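Protein-glutamine gamma-glutamyltransferase (Pagrus major, PDB 1G0D) cross-links proteins by joining glutamine side chains to the amino groups of lysines or other primary amines, probably in a calcium-dependent reaction. Local coordinates at residues 6-11 and 123-128; 53-59 and 111-117; 502-506 and 563-568. All coordinates share one frame; numbering follows the deposited sequence.

Interaction 1: residues 6-11 and 123-128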
ATOM      1  N   GLY A   6     -21.130 -47.312  -5.662  1.00 67.24           N
ATOM      2  CA  GLY A   6     -19.800 -47.916  -6.052  1.00 61.20           C
ATOM      3  C   GLY A   6     -19.273 -47.526  -7.422  1.00 56.37           C
ATOM      4  O   GLY A   6     -18.203 -47.995  -7.839  1.00 57.37           O
ATOM      5  N   LEU A   7     -20.001 -46.653  -8.110  1.00 49.12           N
ATOM      6  CA  LEU A   7     -19.609 -46.257  -9.436  1.00 43.28           C
ATOM      7  C   LEU A   7     -18.504 -45.204  -9.536  1.00 42.37           C
ATOM      8  O   LEU A   7     -17.653 -45.316 -10.398  1.00 43.49           O
ATOM      9  CB  LEU A   7     -20.839 -45.807 -10.205  1.00 42.02           C
ATOM     10  CG  LEU A   7     -21.828 -44.969  -9.406  1.00 47.93           C
ATOM     11  CD1 LEU A   7     -21.177 -43.713  -9.033  1.00 55.34           C
ATOM     12  CD2 LEU A   7     -22.994 -44.557 -10.223  1.00 52.19           C
ATOM     13  N   ILE A   8     -18.480 -44.211  -8.649  1.00 40.94           N
ATOM     14  CA  ILE A   8     -17.462 -43.149  -8.731  1.00 40.35           C
ATOM     15  C   ILE A   8     -16.049 -43.597  -8.408  1.00 40.00           C
ATOM     16  O   ILE A   8     -15.759 -44.033  -7.304  1.00 44.32           O
ATOM     17  CB  ILE A   8     -17.798 -41.964  -7.808  1.00 38.89           C
ATOM     18  CG1 ILE A   8     -19.311 -41.749  -7.769  1.00 37.37           C
ATOM     19  CG2 ILE A   8     -17.115 -40.725  -8.322  1.00 38.06           C
ATOM     20  CD1 ILE A   8     -19.789 -40.497  -7.095  1.00 37.55           C
ATOM     21  N   VAL A   9     -15.153 -43.491  -9.369  1.00 37.89           N
ATOM     22  CA  VAL A   9     -13.812 -43.927  -9.115  1.00 35.74           C
ATOM     23  C   VAL A   9     -12.922 -42.755  -8.704  1.00 39.05           C
ATOM     24  O   VAL A   9     -12.000 -42.923  -7.903  1.00 46.36           O
ATOM     25  CB  VAL A   9     -13.226 -44.614 -10.343  1.00 33.49           C
ATOM     26  CG1 VAL A   9     -11.812 -44.948 -10.057  1.00 37.02           C
ATOM     27  CG2 VAL A   9     -14.019 -45.894 -10.660  1.00 30.81           C
ATOM     28  N   ASP A  10     -13.177 -41.579  -9.258  1.00 38.32           N
ATOM     29  CA  ASP A  10     -12.434 -40.383  -8.862  1.00 37.67           C
ATOM     30  C   ASP A  10     -13.021 -39.130  -9.464  1.00 32.65           C
ATOM     31  O   ASP A  10     -13.426 -39.126 -10.609  1.00 38.22           O
ATOM     32  CB  ASP A  10     -10.923 -40.484  -9.174  1.00 43.71           C
ATOM     33  CG  ASP A  10     -10.608 -40.485 -10.651  1.00 50.65           C
ATOM     34  OD1 ASP A  10     -10.603 -39.401 -11.280  1.00 55.50           O
ATOM     35  OD2 ASP A  10     -10.334 -41.581 -11.183  1.00 58.48           O
ATOM     36  N   VAL A  11     -13.150 -38.100  -8.646  1.00 25.35           N
ATOM     37  CA  VAL A  11     -13.655 -36.850  -9.116  1.00 23.04           C
ATOM     38  C   VAL A  11     -12.442 -36.069  -9.655  1.00 23.93           C
ATOM     39  O   VAL A  11     -11.335 -36.193  -9.117  1.00 26.77           O
ATOM     40  CB  VAL A  11     -14.329 -36.107  -7.983  1.00 19.89           C
ATOM     41  CG1 VAL A  11     -14.846 -34.800  -8.474  1.00 25.99           C
ATOM     42  CG2 VAL A  11     -15.485 -36.933  -7.452  1.00 20.53           C
ATOM     43  N   GLU A 123     -24.285 -43.731  -2.094  1.00 45.73           N
ATOM     44  CA  GLU A 123     -22.836 -43.633  -2.178  1.00 41.48           C
ATOM     45  C   GLU A 123     -22.491 -42.178  -2.167  1.00 40.47           C
ATOM     46  O   GLU A 123     -23.278 -41.348  -2.594  1.00 42.02           O
ATOM     47  CB  GLU A 123     -22.323 -44.273  -3.479  1.00 35.25           C
ATOM     48  CG  GLU A 123     -21.016 -43.694  -4.018  1.00 36.59           C
ATOM     49  CD  GLU A 123     -20.524 -44.387  -5.297  1.00 36.85           C
ATOM     50  OE1 GLU A 123     -21.383 -44.770  -6.111  1.00 42.93           O
ATOM     51  OE2 GLU A 123     -19.292 -44.546  -5.499  1.00 33.74           O
ATOM     52  N   ARG A 124     -21.332 -41.853  -1.637  1.00 41.08           N
ATOM     53  CA  ARG A 124     -20.920 -40.477  -1.655  1.00 45.26           C
ATOM     54  C   ARG A 124     -19.473 -40.419  -2.133  1.00 46.36           C
ATOM     55  O   ARG A 124     -18.622 -41.174  -1.685  1.00 47.60           O
ATOM     56  CB  ARG A 124     -21.136 -39.795  -0.276  1.00 47.01           C
ATOM     57  CG  ARG A 124     -20.574 -40.469   0.967  1.00 49.72           C
ATOM     58  CD  ARG A 124     -21.612 -40.603   2.114  1.00 50.62           C
ATOM     59  NE  ARG A 124     -22.242 -39.343   2.508  1.00 53.84           N
ATOM     60  CZ  ARG A 124     -23.117 -39.223   3.512  1.00 54.97           C
ATOM     61  NH1 ARG A 124     -23.472 -40.280   4.233  1.00 53.49           N
ATOM     62  NH2 ARG A 124     -23.653 -38.040   3.788  1.00 55.86           N
ATOM     63  N   ALA A 125     -19.210 -39.536  -3.088  1.00 48.78           N
ATOM     64  CA  ALA A 125     -17.869 -39.408  -3.639  1.00 51.87           C
ATOM     65  C   ALA A 125     -16.978 -38.609  -2.736  1.00 54.33           C
ATOM     66  O   ALA A 125     -17.453 -37.850  -1.901  1.00 55.49           O
ATOM     67  CB  ALA A 125     -17.923 -38.741  -5.005  1.00 52.75           C
ATOM     68  N   ASP A 126     -15.673 -38.774  -2.935  1.00 59.48           N
ATOM     69  CA  ASP A 126     -14.657 -38.056  -2.165  1.00 63.22           C
ATOM     70  C   ASP A 126     -14.870 -36.532  -2.218  1.00 62.63           C
ATOM     71  O   ASP A 126     -14.933 -35.925  -3.300  1.00 62.96           O
ATOM     72  CB  ASP A 126     -13.259 -38.368  -2.707  1.00 69.34           C
ATOM     73  CG  ASP A 126     -13.169 -39.731  -3.383  1.00 76.16           C
ATOM     74  OD1 ASP A 126     -13.800 -39.952  -4.461  1.00 76.70           O
ATOM     75  OD2 ASP A 126     -12.439 -40.579  -2.818  1.00 79.13           O
ATOM     76  N   LYS A 127     -14.976 -35.919  -1.044  1.00 60.03           N
ATOM     77  CA  LYS A 127     -15.181 -34.481  -0.956  1.00 55.95           C
ATOM     78  C   LYS A 127     -13.916 -33.744  -1.427  1.00 50.41           C
ATOM     79  O   LYS A 127     -12.886 -33.802  -0.774  1.00 53.16           O
ATOM     80  CB  LYS A 127     -15.526 -34.099   0.499  1.00 57.86           C
ATOM     81  CG  LYS A 127     -16.626 -33.030   0.679  1.00 58.30           C
ATOM     82  CD  LYS A 127     -17.333 -33.138   2.051  1.00 58.55           C
ATOM     83  CE  LYS A 127     -16.761 -32.140   3.080  1.00 61.70           C
ATOM     84  NZ  LYS A 127     -17.632 -31.956   4.294  1.00 56.81           N
ATOM     85  N   ILE A 128     -13.991 -33.078  -2.577  1.00 45.07           N
ATOM     86  CA  ILE A 128     -12.859 -32.313  -3.087  1.00 39.18           C
ATOM     87  C   ILE A 128     -13.077 -30.867  -2.760  1.00 36.11           C
ATOM     88  O   ILE A 128     -14.194 -30.381  -2.745  1.00 35.33           O
ATOM     89  CB  ILE A 128     -12.694 -32.426  -4.588  1.00 37.09           C
ATOM     90  CG1 ILE A 128     -13.931 -31.914  -5.298  1.00 28.12           C
ATOM     91  CG2 ILE A 128     -12.388 -33.863  -4.935  1.00 46.43           C
ATOM     92  CD1 ILE A 128     -13.596 -31.104  -6.445  1.00 23.65           C
TER
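Residues 6-11 and 123-128 run in nearly the same direction, 16° apart end to end, and even at the Ile8-Ala125 pair their CA atoms are 6.3 Å apart, so side chains rather than paired backbones make the contact. Glu123 does the polar work. With CG anti to its own N (chi1 152°) and the chain extended beyond, it brings its carboxylate to the first three modelled backbone nitrogens. OE1 of Glu123 takes two of them: Gly6 N at 2.6 Å comes in steeply from above the carboxylate plane, while Leu7 N, at 3.1 Å, is met by the syn lone pair of OE1. Ile8 N meets Glu123 OE2 on its syn side, moderately out of plane, at a longer 3.3 Å. Three bonds on two oxygens should hold the carboxylate's rotation and tie down the start of the ordered chain. Leu7 lies obliquely across the same group, its CD1 3.1 Å from Glu123 OE1. Beyond the acid the contact turns apolar. The CD1 tip of Ile8 presses on Ala125 CB at 3.3 Å, and Val11 CG2 reaches that methyl from further along, at 3.9 Å. Val11 CB also faces Ile128 CG2. This joins the two sheets of the N-terminal beta-sandwich. Strand 8-12 is an outermost strand of one sheet, bonded to strand 40-46 through a classic beta bulge in which Val9 and Asp10 both face Gln45. Residues 123-128 belong to the other, where Glu123 and Ala125 bond to Val114 and Val112 of strand 106-115.

Interaction 2: residues 53-59 and 111-117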
ATOM      1  N   LYS A  53     -32.919 -45.679 -11.301  1.00 70.93           N
ATOM      2  CA  LYS A  53     -33.647 -44.603 -10.651  1.00 69.86           C
ATOM      3  C   LYS A  53     -32.795 -43.797  -9.664  1.00 66.29           C
ATOM      4  O   LYS A  53     -33.308 -43.167  -8.736  1.00 66.40           O
ATOM      5  CB  LYS A  53     -34.895 -45.169  -9.970  1.00 74.53           C
ATOM      6  CG  LYS A  53     -35.939 -45.741 -10.955  1.00 79.53           C
ATOM      7  CD  LYS A  53     -37.065 -46.519 -10.230  1.00 81.89           C
ATOM      8  CE  LYS A  53     -38.143 -47.054 -11.184  1.00 79.58           C
ATOM      9  NZ  LYS A  53     -39.347 -47.508 -10.428  1.00 76.47           N
ATOM     10  N   HIS A  54     -31.488 -43.801  -9.903  1.00 60.68           N
ATOM     11  CA  HIS A  54     -30.530 -43.083  -9.073  1.00 54.80           C
ATOM     12  C   HIS A  54     -30.125 -41.759  -9.726  1.00 50.96           C
ATOM     13  O   HIS A  54     -29.926 -41.692 -10.937  1.00 52.20           O
ATOM     14  CB  HIS A  54     -29.292 -43.945  -8.864  1.00 54.21           C
ATOM     15  CG  HIS A  54     -29.503 -45.052  -7.889  1.00 55.34           C
ATOM     16  ND1 HIS A  54     -30.751 -45.398  -7.421  1.00 58.21           N
ATOM     17  CD2 HIS A  54     -28.624 -45.862  -7.257  1.00 55.89           C
ATOM     18  CE1 HIS A  54     -30.633 -46.376  -6.539  1.00 58.84           C
ATOM     19  NE2 HIS A  54     -29.351 -46.675  -6.422  1.00 56.39           N
ATOM     20  N   HIS A  55     -29.978 -40.711  -8.929  1.00 43.55           N
ATOM     21  CA  HIS A  55     -29.614 -39.430  -9.492  1.00 37.98           C
ATOM     22  C   HIS A  55     -28.530 -38.768  -8.670  1.00 32.51           C
ATOM     23  O   HIS A  55     -28.295 -39.170  -7.555  1.00 27.93           O
ATOM     24  CB  HIS A  55     -30.862 -38.547  -9.566  1.00 42.62           C
ATOM     25  CG  HIS A  55     -31.257 -37.937  -8.256  1.00 45.14           C
ATOM     26  ND1 HIS A  55     -31.640 -38.690  -7.170  1.00 49.38           N
ATOM     27  CD2 HIS A  55     -31.282 -36.648  -7.842  1.00 48.09           C
ATOM     28  CE1 HIS A  55     -31.877 -37.896  -6.141  1.00 47.58           C
ATOM     29  NE2 HIS A  55     -31.667 -36.650  -6.523  1.00 47.12           N
ATOM     30  N   LEU A  56     -27.855 -37.763  -9.230  1.00 33.09           N
ATOM     31  CA  LEU A  56     -26.796 -37.047  -8.493  1.00 30.12           C
ATOM     32  C   LEU A  56     -27.359 -35.866  -7.683  1.00 29.20           C
ATOM     33  O   LEU A  56     -28.346 -35.222  -8.066  1.00 25.59           O
ATOM     34  CB  LEU A  56     -25.677 -36.525  -9.434  1.00 26.86           C
ATOM     35  CG  LEU A  56     -24.742 -37.481 -10.189  1.00 23.61           C
ATOM     36  CD1 LEU A  56     -23.591 -36.726 -10.846  1.00 19.99           C
ATOM     37  CD2 LEU A  56     -24.231 -38.517  -9.238  1.00 26.46           C
ATOM     38  N   GLU A  57     -26.692 -35.601  -6.560  1.00 29.42           N
ATOM     39  CA  GLU A  57     -27.039 -34.540  -5.632  1.00 29.06           C
ATOM     40  C   GLU A  57     -25.733 -33.839  -5.256  1.00 26.74           C
ATOM     41  O   GLU A  57     -24.705 -34.489  -5.041  1.00 25.41           O
ATOM     42  CB  GLU A  57     -27.678 -35.151  -4.397  1.00 33.22           C
ATOM     43  CG  GLU A  57     -28.581 -34.227  -3.682  1.00 38.75           C
ATOM     44  CD  GLU A  57     -29.875 -34.074  -4.417  1.00 44.53           C
ATOM     45  OE1 GLU A  57     -30.643 -35.052  -4.450  1.00 48.25           O
ATOM     46  OE2 GLU A  57     -30.125 -32.982  -4.975  1.00 52.18           O
ATOM     47  N   LEU A  58     -25.756 -32.514  -5.182  1.00 25.51           N
ATOM     48  CA  LEU A  58     -24.532 -31.776  -4.839  1.00 22.83           C
ATOM     49  C   LEU A  58     -24.709 -30.815  -3.673  1.00 21.30           C
ATOM     50  O   LEU A  58     -25.609 -29.972  -3.682  1.00 19.23           O
ATOM     51  CB  LEU A  58     -24.030 -30.968  -6.050  1.00 21.06           C
ATOM     52  CG  LEU A  58     -22.953 -31.591  -6.946  1.00 19.18           C
ATOM     53  CD1 LEU A  58     -23.558 -32.804  -7.614  1.00 18.12           C
ATOM     54  CD2 LEU A  58     -22.442 -30.598  -7.986  1.00 15.57           C
ATOM     55  N   VAL A  59     -23.856 -30.943  -2.666  1.00 19.85           N
ATOM     56  CA  VAL A  59     -23.923 -30.013  -1.555  1.00 19.92           C
ATOM     57  C   VAL A  59     -22.542 -29.478  -1.204  1.00 18.04           C
ATOM     58  O   VAL A  59     -21.557 -30.215  -1.177  1.00 17.09           O
ATOM     59  CB  VAL A  59     -24.637 -30.629  -0.331  1.00 19.25           C
ATOM     60  CG1 VAL A  59     -24.617 -32.097  -0.430  1.00 23.46           C
ATOM     61  CG2 VAL A  59     -24.026 -30.127   0.958  1.00 21.06           C
ATOM     62  N   ALA A 111     -19.281 -32.084  -1.882  1.00 26.60           N
ATOM     63  CA  ALA A 111     -19.768 -33.426  -1.691  1.00 26.90           C
ATOM     64  C   ALA A 111     -20.761 -33.828  -2.783  1.00 27.70           C
ATOM     65  O   ALA A 111     -21.892 -33.342  -2.796  1.00 31.87           O
ATOM     66  CB  ALA A 111     -20.424 -33.536  -0.339  1.00 26.15           C
ATOM     67  N   VAL A 112     -20.356 -34.694  -3.712  1.00 27.98           N
ATOM     68  CA  VAL A 112     -21.286 -35.174  -4.745  1.00 29.00           C
ATOM     69  C   VAL A 112     -21.954 -36.495  -4.228  1.00 28.98           C
ATOM     70  O   VAL A 112     -21.273 -37.514  -3.990  1.00 26.04           O
ATOM     71  CB  VAL A 112     -20.524 -35.394  -6.122  1.00 28.31           C
ATOM     72  CG1 VAL A 112     -21.446 -36.042  -7.168  1.00 27.55           C
ATOM     73  CG2 VAL A 112     -20.001 -34.050  -6.636  1.00 24.15           C
ATOM     74  N   LEU A 113     -23.271 -36.457  -4.005  1.00 27.87           N
ATOM     75  CA  LEU A 113     -24.003 -37.631  -3.518  1.00 29.00           C
ATOM     76  C   LEU A 113     -24.788 -38.343  -4.604  1.00 31.02           C
ATOM     77  O   LEU A 113     -25.466 -37.699  -5.398  1.00 31.87           O
ATOM     78  CB  LEU A 113     -25.037 -37.253  -2.468  1.00 26.25           C
ATOM     79  CG  LEU A 113     -24.807 -36.773  -1.047  1.00 28.85           C
ATOM     80  CD1 LEU A 113     -23.382 -36.914  -0.559  1.00 29.67           C
ATOM     81  CD2 LEU A 113     -25.244 -35.341  -1.056  1.00 28.63           C
ATOM     82  N   VAL A 114     -24.705 -39.671  -4.629  1.00 32.38           N
ATOM     83  CA  VAL A 114     -25.492 -40.481  -5.563  1.00 33.87           C
ATOM     84  C   VAL A 114     -26.617 -41.039  -4.704  1.00 35.15           C
ATOM     85  O   VAL A 114     -26.359 -41.627  -3.664  1.00 36.32           O
ATOM     86  CB  VAL A 114     -24.679 -41.677  -6.149  1.00 29.91           C
ATOM     87  CG1 VAL A 114     -25.598 -42.530  -7.043  1.00 28.08           C
ATOM     88  CG2 VAL A 114     -23.475 -41.157  -6.947  1.00 31.85           C
ATOM     89  N   MET A 115     -27.865 -40.872  -5.119  1.00 38.22           N
ATOM     90  CA  MET A 115     -28.938 -41.374  -4.289  1.00 43.15           C
ATOM     91  C   MET A 115     -30.038 -42.179  -4.892  1.00 48.50           C
ATOM     92  O   MET A 115     -30.392 -42.016  -6.063  1.00 47.41           O
ATOM     93  CB  MET A 115     -29.599 -40.238  -3.580  1.00 44.04           C
ATOM     94  CG  MET A 115     -28.700 -39.577  -2.633  1.00 48.17           C
ATOM     95  SD  MET A 115     -29.224 -37.930  -2.479  1.00 51.73           S
ATOM     96  CE  MET A 115     -31.010 -38.055  -3.008  1.00 50.35           C
ATOM     97  N   SER A 116     -30.608 -43.015  -4.027  1.00 53.42           N
ATOM     98  CA  SER A 116     -31.730 -43.885  -4.338  1.00 57.38           C
ATOM     99  C   SER A 116     -32.926 -42.992  -4.669  1.00 59.57           C
ATOM    100  O   SER A 116     -32.994 -41.864  -4.209  1.00 61.89           O
ATOM    101  CB  SER A 116     -32.041 -44.724  -3.109  1.00 56.98           C
ATOM    102  OG  SER A 116     -33.046 -45.682  -3.375  1.00 66.44           O
ATOM    103  N   PRO A 117     -33.882 -43.479  -5.473  1.00 63.26           N
ATOM    104  CA  PRO A 117     -35.044 -42.643  -5.803  1.00 67.54           C
ATOM    105  C   PRO A 117     -35.988 -42.371  -4.630  1.00 71.47           C
ATOM    106  O   PRO A 117     -36.908 -41.562  -4.756  1.00 72.83           O
ATOM    107  CB  PRO A 117     -35.751 -43.420  -6.916  1.00 66.02           C
ATOM    108  CG  PRO A 117     -35.373 -44.824  -6.677  1.00 65.19           C
ATOM    109  CD  PRO A 117     -33.955 -44.792  -6.133  1.00 65.00           C
TER
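His55 to Val59 pairs with Ala111 to Met115 as two antiparallel strands inside the mixed sheet of the N-terminal beta-sandwich, their directions 151° apart. Every backbone N and O of the three hydrogen-bonded pairs, His55-Met115, Glu57-Leu113 and Val59-Ala111, is used across the contact. The middle pair is the tightest: Leu113 N gives to Glu57 O at 2.6 Å, and Glu57 N to Leu113 O at 2.7 Å. The flanking pairs are longer, with His55 N lying in the carbonyl plane of Met115 O at 3.2 Å. The residues between turn their backbone polar groups outward: Leu58 bonds to Val72 on one flank, Val112 to Ala125 and Val114 to Val122 and Glu123 on the other. Lys74 NZ binds Leu56 O and also forms a salt bridge with Glu57 OE2. The other oxygen, Glu57 OE1, accepts His55 NE2 at 2.8 Å, tilted both from the imidazole plane and from the carboxylate plane. Glu57 thus sits between a histidine and a lysine, which would probably favour its charged form. Leu56, Leu58, Val112 and Val114 share the opposite face, where Leu56 and Leu58 pack on strand 92-98 of the facing sheet and Val114 meets Leu7 and Leu50; Leu56 CD2 meets Val114 CG2 at 3.6 Å, while Leu58 and Val112 lie side by side. At the strand ends the His54 ring has Ser116 N and Met115 C over one face and Pro117 CD at its edge. Met115 runs alongside His55, then bends at its last torsion (chi3 23°), bringing its CE methyl to 3.3 Å from His55 CE1 and 3.4 Å from Glu57 OE1.

Interaction 3: residues 502-506 and 563-568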
ATOM      1  N   ALA A 502      13.261  47.097   0.812  1.00 35.19           N
ATOM      2  CA  ALA A 502      12.666  46.448   1.964  1.00 31.50           C
ATOM      3  C   ALA A 502      13.669  45.826   2.868  1.00 34.68           C
ATOM      4  O   ALA A 502      14.470  45.000   2.457  1.00 38.33           O
ATOM      5  CB  ALA A 502      11.714  45.411   1.512  1.00 29.97           C
ATOM      6  N   HIS A 503      13.614  46.215   4.122  1.00 38.18           N
ATOM      7  CA  HIS A 503      14.540  45.684   5.101  1.00 42.73           C
ATOM      8  C   HIS A 503      13.762  44.729   5.999  1.00 42.23           C
ATOM      9  O   HIS A 503      12.710  45.084   6.521  1.00 43.23           O
ATOM     10  CB  HIS A 503      15.148  46.840   5.922  1.00 51.38           C
ATOM     11  CG  HIS A 503      14.963  48.205   5.308  1.00 54.57           C
ATOM     12  ND1 HIS A 503      15.816  48.713   4.350  1.00 54.25           N
ATOM     13  CD2 HIS A 503      14.055  49.181   5.552  1.00 55.98           C
ATOM     14  CE1 HIS A 503      15.445  49.939   4.033  1.00 57.48           C
ATOM     15  NE2 HIS A 503      14.377  50.248   4.748  1.00 56.63           N
ATOM     16  N   ALA A 504      14.261  43.514   6.177  1.00 41.18           N
ATOM     17  CA  ALA A 504      13.556  42.550   7.009  1.00 41.24           C
ATOM     18  C   ALA A 504      14.510  41.633   7.784  1.00 41.40           C
ATOM     19  O   ALA A 504      15.732  41.671   7.610  1.00 41.75           O
ATOM     20  CB  ALA A 504      12.582  41.728   6.144  1.00 39.23           C
ATOM     21  N   GLN A 505      13.943  40.832   8.674  1.00 39.83           N
ATOM     22  CA  GLN A 505      14.746  39.935   9.480  1.00 39.01           C
ATOM     23  C   GLN A 505      14.539  38.546   8.950  1.00 37.39           C
ATOM     24  O   GLN A 505      13.414  38.056   8.902  1.00 37.34           O
ATOM     25  CB  GLN A 505      14.297  40.000  10.938  1.00 44.37           C
ATOM     26  CG  GLN A 505      15.357  39.576  11.953  1.00 50.70           C
ATOM     27  CD  GLN A 505      16.423  40.631  12.150  1.00 52.02           C
ATOM     28  OE1 GLN A 505      16.134  41.835  12.131  1.00 49.86           O
ATOM     29  NE2 GLN A 505      17.667  40.187  12.339  1.00 52.70           N
ATOM     30  N   LEU A 506      15.633  37.899   8.594  1.00 33.55           N
ATOM     31  CA  LEU A 506      15.584  36.581   8.013  1.00 30.82           C
ATOM     32  C   LEU A 506      16.110  35.475   8.919  1.00 31.29           C
ATOM     33  O   LEU A 506      17.317  35.310   9.081  1.00 33.13           O
ATOM     34  CB  LEU A 506      16.388  36.628   6.717  1.00 29.65           C
ATOM     35  CG  LEU A 506      16.315  35.628   5.564  1.00 31.30           C
ATOM     36  CD1 LEU A 506      17.641  34.894   5.456  1.00 31.72           C
ATOM     37  CD2 LEU A 506      15.173  34.681   5.743  1.00 30.87           C
ATOM     38  N   ALA A 563      12.366  28.918   6.765  1.00 15.42           N
ATOM     39  CA  ALA A 563      12.877  30.267   6.692  1.00 20.04           C
ATOM     40  C   ALA A 563      11.730  31.164   7.071  1.00 24.26           C
ATOM     41  O   ALA A 563      10.593  30.930   6.664  1.00 24.96           O
ATOM     42  CB  ALA A 563      13.369  30.585   5.286  1.00 16.62           C
ATOM     43  N   LEU A 564      12.021  32.160   7.895  1.00 26.80           N
ATOM     44  CA  LEU A 564      11.009  33.116   8.343  1.00 30.70           C
ATOM     45  C   LEU A 564      11.514  34.446   7.838  1.00 34.33           C
ATOM     46  O   LEU A 564      12.710  34.715   7.877  1.00 38.70           O
ATOM     47  CB  LEU A 564      10.955  33.148   9.870  1.00 29.09           C
ATOM     48  CG  LEU A 564       9.651  33.338  10.628  1.00 29.52           C
ATOM     49  CD1 LEU A 564       9.613  34.730  11.172  1.00 25.05           C
ATOM     50  CD2 LEU A 564       8.457  33.040   9.755  1.00 29.79           C
ATOM     51  N   LEU A 565      10.626  35.284   7.346  1.00 36.25           N
ATOM     52  CA  LEU A 565      11.053  36.578   6.850  1.00 37.38           C
ATOM     53  C   LEU A 565      10.130  37.542   7.523  1.00 41.54           C
ATOM     54  O   LEU A 565       9.009  37.695   7.068  1.00 43.84           O
ATOM     55  CB  LEU A 565      10.831  36.662   5.346  1.00 36.96           C
ATOM     56  CG  LEU A 565      11.753  37.406   4.381  1.00 36.96           C
ATOM     57  CD1 LEU A 565      11.039  38.624   3.852  1.00 35.87           C
ATOM     58  CD2 LEU A 565      13.028  37.782   5.059  1.00 36.26           C
ATOM     59  N   ASP A 566      10.536  38.164   8.620  1.00 47.07           N
ATOM     60  CA  ASP A 566       9.600  39.097   9.185  1.00 56.49           C
ATOM     61  C   ASP A 566       9.617  40.327   8.328  1.00 63.18           C
ATOM     62  O   ASP A 566      10.525  41.168   8.372  1.00 63.68           O
ATOM     63  CB  ASP A 566       9.879  39.436  10.626  1.00 58.66           C
ATOM     64  CG  ASP A 566       8.594  39.561  11.414  1.00 62.55           C
ATOM     65  OD1 ASP A 566       8.534  39.035  12.555  1.00 66.58           O
ATOM     66  OD2 ASP A 566       7.638  40.172  10.863  1.00 57.92           O
ATOM     67  N   ALA A 567       8.579  40.368   7.505  1.00 69.64           N
ATOM     68  CA  ALA A 567       8.355  41.414   6.544  1.00 75.31           C
ATOM     69  C   ALA A 567       7.939  42.726   7.181  1.00 78.75           C
ATOM     70  O   ALA A 567       6.915  42.809   7.868  1.00 80.94           O
ATOM     71  CB  ALA A 567       7.283  40.957   5.526  1.00 78.09           C
ATOM     72  N   PRO A 568       8.747  43.772   6.963  1.00 81.28           N
ATOM     73  CA  PRO A 568       8.582  45.154   7.445  1.00 83.20           C
ATOM     74  C   PRO A 568       7.208  45.806   7.120  1.00 83.86           C
ATOM     75  O   PRO A 568       6.701  45.636   5.979  1.00 84.30           O
ATOM     76  CB  PRO A 568       9.733  45.905   6.762  1.00 84.25           C
ATOM     77  CG  PRO A 568      10.180  44.979   5.622  1.00 83.53           C
ATOM     78  CD  PRO A 568       9.995  43.614   6.192  1.00 80.83           C
TER
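Ala502 starts the contact lightly, its approach to the poorly ordered Pro568 loose and doubtful, at the end where strands 502-513 and 558-566 part company. His503 turns its ring elsewhere, ND1 bonding to Thr531 of the neighbouring strand 525-532; its backbone lies implausibly close to Pro568, and that approach is doubtful too. Ala504 points its methyl toward the other segment. Ala504 CB stands 3.1 Å from Asp566 O and 4.1 Å from Leu565 CD2. Proper strand pairing begins at Gln505, the two directions 146° apart. Asp566 N gives to Gln505 O at 2.9 Å, lying in the carbonyl plane, but the return bond from Gln505 N to Asp566 O is weak at 3.4 Å. The side chains of this pair share a face and their ends lead away from the contact: Gln505 NE2 makes a weak bond to Ser529, and Asp566 forms a salt bridge with Arg410. Leu506, paired with Leu565, faces the other way. Its CG is anti to the backbone N (chi1 -162°), and its CD2 lands 3.3 Å from Leu564 O and 3.8 Å from Leu565 CD2. Leu565 and Ala563 continue this apolar face onto strands 473-479 and 488-496 of the same beta-barrel domain, where the side chain of Ala563 lies about 4 Å from that of Ile477, a probable GTP-binding residue. The chemistry suggests a pairing that loosens toward its open end: one sound and one weak backbone bond, an oily inner face, and polar side chains held by other strands, consistent with the disorder of the loop that follows Pro568.

Overall arrangement
Interactions 1 and 2 share the N-terminal beta-sandwich, their centres about 11 Å apart. Interaction 2 is nested within the loop that interaction 1 closes, and they touch through the neighbouring strands 106-115 and 121-133 and through Ile8 on Val114. Interaction 2, partly buried, builds one sheet through backbone bonds; interaction 1, a surface contact, joins that sheet to the facing one with a carboxylate and a few methyls. Interaction 3 lies on the opposite side of the chain's centre, its own centre about 86 and 88 Å from the other two. It repeats antiparallel pairing and is also partly buried, but with two backbone bonds, one weak, where interaction 2 has six.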